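Local coordinates for protein phosphoserine phosphatase (Thermococcus onnurineus, PDB 4AP9) that probably hydrolyses L-phosphoserine to L-serine in a magnesium-dependent reaction, the last step of serine biosynthesis, as a member of the haloacid dehalogenase superfamily, at residues 36-41 with 57-62; 25-30 with 41-46; 88-93 with 195-200. One frame throughout, in Å; residues are numbered along the deposited sequence.

From the N terminus, the chain enters helix 25-33, turns into helix 36-47 and turns again into helix 52-62. Contact 2 closes the first of these turns, bringing 25-30 against 41-46 across ten intervening residues; contact 1 closes the second, with fifteen residues between 36-41 and 57-62. Their segments alternate along the chain, so the two loops cross, sharing Leu41, and the salt bridge between Arg27 and Glu39 joins them directly. Together they bind helices 25-33, 36-47 and 52-62 into what is probably the helical cap. Contact 3 follows in series and spans 101 residues, joining helix 82-93 of the core to the C-terminal end. Its centre lies about 38 Å from that of contact 1.

Contact 1: residues 36-41 with 57-62; sequences REIEEL and LKRVGL
Leu41 and Leu62 supply the tightest apolar contact, meeting tip to tip with CD1 of Leu41 3.5 Å from CD1 of Leu62, closer than usual for two methyl carbons. Leu41 CD1 also rests 3.7 Å from Lys58 CB, the two side chains running roughly perpendicular. Ile38 and Leu62 slide past each other in opposite directions, and Ile38 CG1 comes to 3.9 Å from Leu62 CB. The axes of segments 36-41 and 57-62 run nearly antiparallel (164°) and approach to 9.4 Å, consistent with the helical cap that phosphoserine phosphatases of this superfamily carry beside the core.

Long polar side chains add contacts of their own. In Glu37, chi1 -171° sets CG anti to the backbone N, and the chain, extended beyond it, crosses Leu62 at about a right angle, with OE1 3.7 Å from Leu62 CD2. Arg59 lays its aliphatic part against helix 36-47, with CG 3.7 Å from Leu41 CB and CD 3.6 Å from the Ile38 carbonyl oxygen.

The charged ends of Arg59 and Lys58 have partners beyond the two segments. The Arg59 guanidinium makes cation-pi contacts with Trp26 and Trp52, while Lys58 NZ forms a salt bridge with Asp54.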
loop_
_atom_site.group_PDB
_atom_site.type_symbol
_atom_site.label_atom_id
_atom_site.label_comp_id
_atom_site.label_asym_id
_atom_site.label_seq_id
_atom_site.Cartn_x
_atom_site.Cartn_y
_atom_site.Cartn_z
ATOM N N ARG A 36 12.837 41.610 -20.569
ATOM C CA ARG A 36 13.244 40.396 -21.276
ATOM C C ARG A 36 13.579 39.233 -20.340
ATOM O O ARG A 36 13.363 38.068 -20.688
ATOM C CB ARG A 36 14.432 40.692 -22.197
ATOM C CG ARG A 36 14.167 41.811 -23.198
ATOM C CD ARG A 36 15.346 42.001 -24.144
ATOM N NE ARG A 36 15.512 40.841 -25.016
ATOM C CZ ARG A 36 15.090 40.777 -26.277
ATOM N NH1 ARG A 36 14.488 41.820 -26.832
ATOM N NH2 ARG A 36 15.277 39.670 -26.984
ATOM N N GLU A 37 14.108 39.554 -19.163
ATOM C CA GLU A 37 14.450 38.562 -18.151
ATOM C C GLU A 37 13.280 37.608 -17.863
ATOM O O GLU A 37 13.495 36.430 -17.573
ATOM C CB GLU A 37 14.918 39.253 -16.862
ATOM C CG GLU A 37 15.511 38.310 -15.803
ATOM C CD GLU A 37 15.844 39.026 -14.495
ATOM O OE1 GLU A 37 15.740 40.267 -14.444
ATOM O OE2 GLU A 37 16.202 38.342 -13.515
ATOM N N ILE A 38 12.049 38.106 -17.959
ATOM C CA ILE A 38 10.890 37.253 -17.679
ATOM C C ILE A 38 10.801 36.097 -18.665
ATOM O O ILE A 38 10.578 34.952 -18.275
ATOM C CB ILE A 38 9.568 38.043 -17.696
ATOM C CG1 ILE A 38 9.551 39.051 -16.541
ATOM C CG2 ILE A 38 8.369 37.080 -17.583
ATOM C CD1 ILE A 38 8.389 40.050 -16.605
ATOM N N GLU A 39 10.982 36.402 -19.944
ATOM C CA GLU A 39 10.869 35.387 -20.977
ATOM C C GLU A 39 12.090 34.465 -20.951
ATOM O O GLU A 39 11.989 33.262 -21.227
ATOM C CB GLU A 39 10.694 36.049 -22.353
ATOM C CG GLU A 39 10.165 35.119 -23.403
ATOM C CD GLU A 39 9.405 35.827 -24.509
ATOM O OE1 GLU A 39 9.493 37.067 -24.638
ATOM O OE2 GLU A 39 8.711 35.127 -25.255
ATOM N N GLU A 40 13.241 35.028 -20.610
ATOM C CA GLU A 40 14.453 34.234 -20.499
ATOM C C GLU A 40 14.309 33.205 -19.384
ATOM O O GLU A 40 14.672 32.049 -19.546
ATOM C CB GLU A 40 15.656 35.125 -20.227
ATOM C CG GLU A 40 16.956 34.359 -20.147
ATOM C CD GLU A 40 18.160 35.274 -20.040
ATOM O OE1 GLU A 40 18.439 35.771 -18.927
ATOM O OE2 GLU A 40 18.816 35.506 -21.074
ATOM N N LEU A 41 13.763 33.641 -18.257
ATOM C CA LEU A 41 13.475 32.741 -17.144
ATOM C C LEU A 41 12.500 31.643 -17.551
ATOM O O LEU A 41 12.644 30.491 -17.144
ATOM C CB LEU A 41 12.905 33.522 -15.962
ATOM C CG LEU A 41 13.956 34.316 -15.181
ATOM C CD1 LEU A 41 13.267 35.253 -14.210
ATOM C CD2 LEU A 41 14.905 33.363 -14.471
ATOM N N LEU A 57 9.067 31.355 -9.479
ATOM C CA LEU A 57 9.008 32.372 -8.435
ATOM C C LEU A 57 9.831 33.598 -8.804
ATOM O O LEU A 57 9.518 34.709 -8.381
ATOM C CB LEU A 57 9.441 31.813 -7.084
ATOM C CG LEU A 57 8.515 30.720 -6.550
ATOM C CD1 LEU A 57 8.926 30.347 -5.139
ATOM C CD2 LEU A 57 7.042 31.183 -6.594
ATOM N N LYS A 58 10.886 33.403 -9.592
ATOM C CA LYS A 58 11.656 34.551 -10.088
ATOM C C LYS A 58 10.831 35.403 -11.062
ATOM O O LYS A 58 10.920 36.636 -11.061
ATOM C CB LYS A 58 12.968 34.108 -10.750
ATOM C CG LYS A 58 14.072 33.696 -9.774
ATOM C CD LYS A 58 15.367 33.363 -10.516
ATOM C CE LYS A 58 16.589 33.423 -9.585
ATOM N NZ LYS A 58 16.432 32.643 -8.322
ATOM N N ARG A 59 10.040 34.746 -11.905
ATOM C CA ARG A 59 9.131 35.450 -12.804
ATOM C C ARG A 59 8.074 36.197 -11.989
ATOM O O ARG A 59 7.766 37.359 -12.256
ATOM C CB ARG A 59 8.475 34.469 -13.782
ATOM C CG ARG A 59 9.412 34.049 -14.937
ATOM C CD ARG A 59 8.789 33.019 -15.859
ATOM N NE ARG A 59 8.849 31.673 -15.284
ATOM C CZ ARG A 59 7.939 30.729 -15.465
ATOM N NH1 ARG A 59 6.865 30.955 -16.202
ATOM N NH2 ARG A 59 8.093 29.555 -14.891
ATOM N N VAL A 60 7.533 35.531 -10.978
ATOM C CA VAL A 60 6.512 36.143 -10.132
ATOM C C VAL A 60 7.048 37.416 -9.481
ATOM O O VAL A 60 6.359 38.435 -9.423
ATOM C CB VAL A 60 6.034 35.170 -9.067
ATOM C CG1 VAL A 60 5.313 35.912 -7.927
ATOM C CG2 VAL A 60 5.139 34.141 -9.709
ATOM N N GLY A 61 8.293 37.340 -9.019
ATOM C CA GLY A 61 8.970 38.454 -8.399
ATOM C C GLY A 61 9.103 39.644 -9.328
ATOM O O GLY A 61 8.967 40.793 -8.901
ATOM N N LEU A 62 9.361 39.366 -10.601
ATOM C CA LEU A 62 9.564 40.419 -11.585
ATOM C C LEU A 62 8.282 41.162 -11.983
ATOM O O LEU A 62 8.356 42.203 -12.633
ATOM C CB LEU A 62 10.274 39.876 -12.833
ATOM C CG LEU A 62 11.746 39.489 -12.648
ATOM C CD1 LEU A 62 12.219 38.537 -13.729
ATOM C CD2 LEU A 62 12.611 40.730 -12.620
#

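Contact 2: residues 25-30 with 41-46; sequences FWREMA and LLEKGL. With 1PS (3-pyridinium-1-ylpropane-1-sulfonate), chain F.
Arg27 reaches Glu43 on a chain extended from CG to NE (chi2 and chi3 both -172°), while Glu43 folds back at chi2 (-73°), the bend that sets its CD near the arginine. The two guanidinium end nitrogens then share one oxygen: NH1 is 2.8 Å and NH2 2.9 Å from Glu43 OE2. That oxygen lies in the guanidinium plane. NH1 comes in on the anti side, tilted out of the carboxylate plane, and NH2 from well above that plane, both on the same face; the two planes are 53° apart, making this a salt bridge focused on one atom.

Leu42 CD2 sits over the centre of one guanidinium face, 3.7 Å from Arg27 CZ, and also touches Arg27 CG at 3.7 Å. Leu46 CD1 lies 3.8 Å from Arg27 NH2.

Both helices probably belong to the helical cap, and Gly45 and Leu46 help line the pocket of the bound 3-pyridinium-1-ylpropane-1-sulfonate, the Leu46 carbonyl oxygen lying 3.4 Å from its C5.

Arg27 also forms salt bridges with Glu24 and Glu39. Three carboxylates around one guanidinium, with a leucine methyl over its face, would be expected to stabilise its positive charge and limit its rotation.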
loop_
_atom_site.group_PDB
_atom_site.type_symbol
_atom_site.label_atom_id
_atom_site.label_comp_id
_atom_site.label_asym_id
_atom_site.label_seq_id
_atom_site.Cartn_x
_atom_site.Cartn_y
_atom_site.Cartn_z
ATOM N N PHE A 25 0.921 33.602 -20.838
ATOM C CA PHE A 25 0.956 34.723 -19.886
ATOM C C PHE A 25 2.336 35.340 -19.648
ATOM O O PHE A 25 2.479 36.564 -19.598
ATOM C CB PHE A 25 0.358 34.291 -18.541
ATOM C CG PHE A 25 0.443 35.346 -17.475
ATOM C CD1 PHE A 25 -0.510 36.346 -17.401
ATOM C CD2 PHE A 25 1.463 35.325 -16.533
ATOM C CE1 PHE A 25 -0.443 37.327 -16.424
ATOM C CE2 PHE A 25 1.533 36.310 -15.542
ATOM C CZ PHE A 25 0.576 37.308 -15.491
ATOM N N TRP A 26 3.360 34.514 -19.444
ATOM C CA TRP A 26 4.674 35.076 -19.146
ATOM C C TRP A 26 5.339 35.793 -20.340
ATOM O O TRP A 26 6.044 36.801 -20.155
ATOM C CB TRP A 26 5.604 34.041 -18.476
ATOM C CG TRP A 26 5.136 33.671 -17.077
ATOM C CD1 TRP A 26 4.654 32.454 -16.663
ATOM C CD2 TRP A 26 5.062 34.539 -15.929
ATOM N NE1 TRP A 26 4.321 32.505 -15.325
ATOM C CE2 TRP A 26 4.545 33.772 -14.859
ATOM C CE3 TRP A 26 5.392 35.877 -15.706
ATOM C CZ2 TRP A 26 4.356 34.304 -13.580
ATOM C CZ3 TRP A 26 5.200 36.408 -14.431
ATOM C CH2 TRP A 26 4.681 35.618 -13.386
ATOM N N ARG A 27 5.108 35.286 -21.549
ATOM C CA ARG A 27 5.594 35.955 -22.755
ATOM C C ARG A 27 4.857 37.283 -22.925
ATOM O O ARG A 27 5.444 38.281 -23.330
ATOM C CB ARG A 27 5.404 35.078 -23.992
ATOM C CG ARG A 27 6.183 33.770 -23.889
ATOM C CD ARG A 27 6.178 32.974 -25.180
ATOM N NE ARG A 27 6.769 31.650 -24.970
ATOM C CZ ARG A 27 8.074 31.393 -24.962
ATOM N NH1 ARG A 27 8.956 32.367 -25.158
ATOM N NH2 ARG A 27 8.501 30.149 -24.760
ATOM N N GLU A 28 3.573 37.298 -22.591
ATOM C CA GLU A 28 2.818 38.550 -22.611
ATOM C C GLU A 28 3.317 39.536 -21.548
ATOM O O GLU A 28 3.431 40.745 -21.802
ATOM C CB GLU A 28 1.322 38.274 -22.452
ATOM C CG GLU A 28 0.438 39.515 -22.471
ATOM C CD GLU A 28 0.349 40.188 -23.836
ATOM O OE1 GLU A 28 0.983 39.704 -24.800
ATOM O OE2 GLU A 28 -0.369 41.204 -23.937
HETATM N N MSE A 29 3.618 39.039 -20.350
HETATM C CA MSE A 29 4.170 39.905 -19.319
HETATM C C MSE A 29 5.513 40.491 -19.746
HETATM O O MSE A 29 5.819 41.645 -19.447
HETATM C CB MSE A 29 4.309 39.173 -17.984
HETATM C CG MSE A 29 2.988 38.900 -17.305
HETATM SE SE MSE A 29 2.099 40.575 -16.818
HETATM C CE MSE A 29 0.794 40.562 -18.173
ATOM N N ALA A 30 6.314 39.697 -20.454
ATOM C CA ALA A 30 7.613 40.191 -20.899
ATOM C C ALA A 30 7.401 41.305 -21.919
ATOM O O ALA A 30 8.158 42.278 -21.935
ATOM C CB ALA A 30 8.455 39.071 -21.498
ATOM N N LEU A 41 13.763 33.641 -18.257
ATOM C CA LEU A 41 13.475 32.741 -17.144
ATOM C C LEU A 41 12.500 31.643 -17.551
ATOM O O LEU A 41 12.644 30.491 -17.144
ATOM C CB LEU A 41 12.905 33.522 -15.962
ATOM C CG LEU A 41 13.956 34.316 -15.181
ATOM C CD1 LEU A 41 13.267 35.253 -14.210
ATOM C CD2 LEU A 41 14.905 33.363 -14.471
ATOM N N LEU A 42 11.500 32.002 -18.351
ATOM C CA LEU A 42 10.573 31.009 -18.873
ATOM C C LEU A 42 11.334 29.980 -19.702
ATOM O O LEU A 42 11.170 28.783 -19.506
ATOM C CB LEU A 42 9.468 31.660 -19.717
ATOM C CG LEU A 42 8.458 30.747 -20.421
ATOM C CD1 LEU A 42 7.653 29.918 -19.409
ATOM C CD2 LEU A 42 7.518 31.539 -21.326
ATOM N N GLU A 43 12.174 30.453 -20.620
ATOM C CA GLU A 43 12.912 29.547 -21.498
ATOM C C GLU A 43 13.814 28.628 -20.690
ATOM O O GLU A 43 13.911 27.433 -20.972
ATOM C CB GLU A 43 13.732 30.333 -22.526
ATOM C CG GLU A 43 12.877 31.144 -23.507
ATOM C CD GLU A 43 12.175 30.281 -24.539
ATOM O OE1 GLU A 43 12.495 29.074 -24.631
ATOM O OE2 GLU A 43 11.300 30.804 -25.265
ATOM N N LYS A 44 14.458 29.184 -19.671
ATOM C CA LYS A 44 15.323 28.392 -18.805
ATOM C C LYS A 44 14.506 27.330 -18.065
ATOM O O LYS A 44 14.947 26.190 -17.904
ATOM C CB LYS A 44 16.062 29.288 -17.818
ATOM C CG LYS A 44 17.220 30.096 -18.411
ATOM C CD LYS A 44 17.765 31.067 -17.371
ATOM C CE LYS A 44 19.000 31.801 -17.877
ATOM N NZ LYS A 44 19.533 32.704 -16.836
ATOM N N GLY A 45 13.311 27.707 -17.624
ATOM C CA GLY A 45 12.435 26.763 -16.946
ATOM C C GLY A 45 11.993 25.636 -17.864
ATOM O O GLY A 45 12.040 24.459 -17.501
ATOM N N LEU A 46 11.557 26.001 -19.064
ATOM C CA LEU A 46 10.996 25.047 -20.014
ATOM C C LEU A 46 12.039 24.053 -20.495
ATOM O O LEU A 46 11.716 22.903 -20.814
ATOM C CB LEU A 46 10.415 25.777 -21.219
ATOM C CG LEU A 46 9.177 26.626 -20.932
ATOM C CD1 LEU A 46 8.789 27.422 -22.161
ATOM C CD2 LEU A 46 8.038 25.739 -20.465
HETATM N N1 1PS F . 7.681 21.691 -16.355
HETATM C C1 1PS F . 8.979 21.585 -16.044
HETATM C C2 1PS F . 9.949 21.648 -17.034
HETATM C C3 1PS F . 7.283 21.856 -17.626
HETATM C C4 1PS F . 8.201 21.911 -18.667
HETATM C C5 1PS F . 9.567 21.812 -18.372
HETATM C C6 1PS F . 6.714 21.657 -15.288
HETATM C C7 1PS F . 5.322 21.612 -15.829
HETATM C C8 1PS F . 4.430 22.614 -15.147
HETATM S S1 1PS F . 3.894 21.949 -13.596
HETATM O O1 1PS F . 2.598 22.567 -13.261
HETATM O O2 1PS F . 4.825 22.320 -12.545
HETATM O O3 1PS F . 3.871 20.521 -13.715
#

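Contact 3: residues 88-93 with 195-200; sequences VETLRE and FIKNLK
Ile196 overlaps Thr90 and Leu91 at once: its CG2 methyl lies 3.7 Å from Thr90 CG2 and 3.8 Å from Leu91 CD2. The contact belongs to the Rossmann-like core of the haloacid dehalogenase fold, where helix 82-93 leads into strand 97-102 and helix 189-197 follows strand 184-186 at the end of the chain. Leu91 connects the contact to the sheet, since it also packs on Val98 of strand 97-102 and on Ala12 and Ile14 of strand 11-15.

The torsions account for the shared methyl. Ile196 CG2, anti to its own backbone N, touches both side chains, while chi1 (-62°) sets CG1 beside that N and chi2 (-55°) then puts CD1 4.0 Å from Leu91 CD2. Thr90 CG2, likewise anti to its backbone N, meets Ile196 CG2, and Thr90 OG1 hydrogen-bonds the Glu86 carbonyl oxygen in its own helix. An alanine at Ile196 would remove CG1, CG2 and CD1, and would probably open a gap beside Thr90 CG2 and Leu91 CD2, each left without its methyl partner.

Lys197 adds an apolar contact at the margin, its CG 3.8 Å from Thr90 CG2. Its NZ forms a salt bridge with Glu86, giving the two helices an ionic link beside the methyl contacts.

Farther along the chain, Leu199 N donates to the Ile196 carbonyl oxygen at 3.0 Å, and the Lys200 backbone hydrogen-bonds to a neighbouring subunit. The Lys200 side chain turns back across the contact to the last residue of helix 82-93, where its NZ lies 3.6 Å from the Glu93 carbonyl oxygen, an approach without a hydrogen bond.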
loop_
_atom_site.group_PDB
_atom_site.type_symbol
_atom_site.label_atom_id
_atom_site.label_comp_id
_atom_site.label_asym_id
_atom_site.label_seq_id
_atom_site.Cartn_x
_atom_site.Cartn_y
_atom_site.Cartn_z
ATOM N N VAL A 88 -13.757 19.499 -26.315
ATOM C CA VAL A 88 -14.372 19.211 -25.028
ATOM C C VAL A 88 -15.741 18.565 -25.168
ATOM O O VAL A 88 -16.066 17.623 -24.453
ATOM C CB VAL A 88 -14.462 20.482 -24.161
ATOM C CG1 VAL A 88 -15.328 20.237 -22.930
ATOM C CG2 VAL A 88 -13.055 20.942 -23.765
ATOM N N GLU A 89 -16.550 19.052 -26.099
ATOM C CA GLU A 89 -17.874 18.457 -26.295
ATOM C C GLU A 89 -17.794 17.012 -26.822
ATOM O O GLU A 89 -18.604 16.153 -26.442
ATOM C CB GLU A 89 -18.735 19.333 -27.207
ATOM C CG GLU A 89 -19.096 20.663 -26.572
ATOM C CD GLU A 89 -19.909 21.566 -27.481
ATOM O OE1 GLU A 89 -20.069 21.248 -28.681
ATOM O OE2 GLU A 89 -20.383 22.607 -26.983
ATOM N N THR A 90 -16.818 16.751 -27.686
ATOM C CA THR A 90 -16.632 15.424 -28.250
ATOM C C THR A 90 -16.121 14.438 -27.200
ATOM O O THR A 90 -16.602 13.305 -27.109
ATOM C CB THR A 90 -15.675 15.456 -29.440
ATOM O OG1 THR A 90 -16.167 16.388 -30.413
ATOM C CG2 THR A 90 -15.578 14.058 -30.082
ATOM N N LEU A 91 -15.147 14.875 -26.406
ATOM C CA LEU A 91 -14.713 14.095 -25.253
ATOM C C LEU A 91 -15.889 13.631 -24.392
ATOM O O LEU A 91 -15.956 12.462 -24.004
ATOM C CB LEU A 91 -13.727 14.898 -24.413
ATOM C CG LEU A 91 -12.327 14.960 -25.012
ATOM C CD1 LEU A 91 -11.525 16.112 -24.399
ATOM C CD2 LEU A 91 -11.609 13.638 -24.815
ATOM N N ARG A 92 -16.813 14.534 -24.081
ATOM C CA ARG A 92 -18.002 14.124 -23.330
ATOM C C ARG A 92 -18.841 13.087 -24.071
ATOM O O ARG A 92 -19.295 12.120 -23.465
ATOM C CB ARG A 92 -18.881 15.312 -22.984
ATOM C CG ARG A 92 -18.331 16.186 -21.903
ATOM C CD ARG A 92 -19.455 16.999 -21.301
ATOM N NE ARG A 92 -18.935 18.054 -20.449
ATOM C CZ ARG A 92 -18.717 19.296 -20.865
ATOM N NH1 ARG A 92 -18.978 19.633 -22.120
ATOM N NH2 ARG A 92 -18.243 20.204 -20.026
ATOM N N GLU A 93 -19.060 13.297 -25.367
ATOM C CA GLU A 93 -19.795 12.323 -26.173
ATOM C C GLU A 93 -19.130 10.955 -26.086
ATOM O O GLU A 93 -19.805 9.919 -26.048
ATOM C CB GLU A 93 -19.850 12.749 -27.641
ATOM C CG GLU A 93 -20.617 14.026 -27.919
ATOM C CD GLU A 93 -20.621 14.374 -29.396
ATOM O OE1 GLU A 93 -20.667 13.438 -30.228
ATOM O OE2 GLU A 93 -20.576 15.580 -29.723
ATOM N N PHE A 195 -8.692 12.899 -33.814
ATOM C CA PHE A 195 -8.383 11.685 -33.084
ATOM C C PHE A 195 -9.504 11.320 -32.109
ATOM O O PHE A 195 -9.977 10.188 -32.069
ATOM C CB PHE A 195 -7.052 11.828 -32.341
ATOM C CG PHE A 195 -6.657 10.595 -31.581
ATOM C CD1 PHE A 195 -5.924 9.593 -32.194
ATOM C CD2 PHE A 195 -7.037 10.428 -30.260
ATOM C CE1 PHE A 195 -5.575 8.453 -31.496
ATOM C CE2 PHE A 195 -6.687 9.289 -29.558
ATOM C CZ PHE A 195 -5.954 8.308 -30.176
ATOM N N ILE A 196 -9.935 12.283 -31.310
ATOM C CA ILE A 196 -10.989 12.012 -30.354
ATOM C C ILE A 196 -12.291 11.645 -31.062
ATOM O O ILE A 196 -13.054 10.814 -30.573
ATOM C CB ILE A 196 -11.206 13.201 -29.403
ATOM C CG1 ILE A 196 -9.933 13.456 -28.602
ATOM C CG2 ILE A 196 -12.380 12.936 -28.477
ATOM C CD1 ILE A 196 -9.425 12.241 -27.848
ATOM N N LYS A 197 -12.529 12.246 -32.224
ATOM C CA LYS A 197 -13.754 11.959 -32.968
ATOM C C LYS A 197 -13.760 10.507 -33.448
ATOM O O LYS A 197 -14.820 9.910 -33.631
ATOM C CB LYS A 197 -13.932 12.928 -34.147
ATOM C CG LYS A 197 -14.702 14.192 -33.793
ATOM C CD LYS A 197 -15.070 15.011 -35.031
ATOM C CE LYS A 197 -13.903 15.840 -35.539
ATOM N NZ LYS A 197 -14.387 16.980 -36.400
ATOM N N ASN A 198 -12.568 9.945 -33.626
ATOM C CA ASN A 198 -12.424 8.542 -34.022
ATOM C C ASN A 198 -12.652 7.525 -32.905
ATOM O O ASN A 198 -12.648 6.323 -33.165
ATOM C CB ASN A 198 -11.038 8.299 -34.603
ATOM C CG ASN A 198 -11.012 8.375 -36.106
ATOM O OD1 ASN A 198 -12.053 8.307 -36.766
ATOM N ND2 ASN A 198 -9.812 8.500 -36.666
ATOM N N LEU A 199 -12.830 7.983 -31.668
ATOM C CA LEU A 199 -12.998 7.051 -30.554
ATOM C C LEU A 199 -14.339 6.305 -30.535
ATOM O O LEU A 199 -15.382 6.835 -30.938
ATOM C CB LEU A 199 -12.759 7.738 -29.205
ATOM C CG LEU A 199 -11.363 8.301 -28.938
ATOM C CD1 LEU A 199 -11.352 8.997 -27.585
ATOM C CD2 LEU A 199 -10.299 7.215 -28.986
ATOM N N LYS A 200 -14.270 5.070 -30.043
ATOM C CA LYS A 200 -15.401 4.157 -29.872
ATOM C C LYS A 200 -15.916 3.607 -31.193
ATOM O O LYS A 200 -15.122 3.253 -32.068
ATOM C CB LYS A 200 -16.518 4.798 -29.056
ATOM C CG LYS A 200 -16.341 4.619 -27.556
ATOM C CD LYS A 200 -17.397 5.404 -26.812
ATOM C CE LYS A 200 -18.657 5.501 -27.651
ATOM N NZ LYS A 200 -19.593 6.504 -27.075
#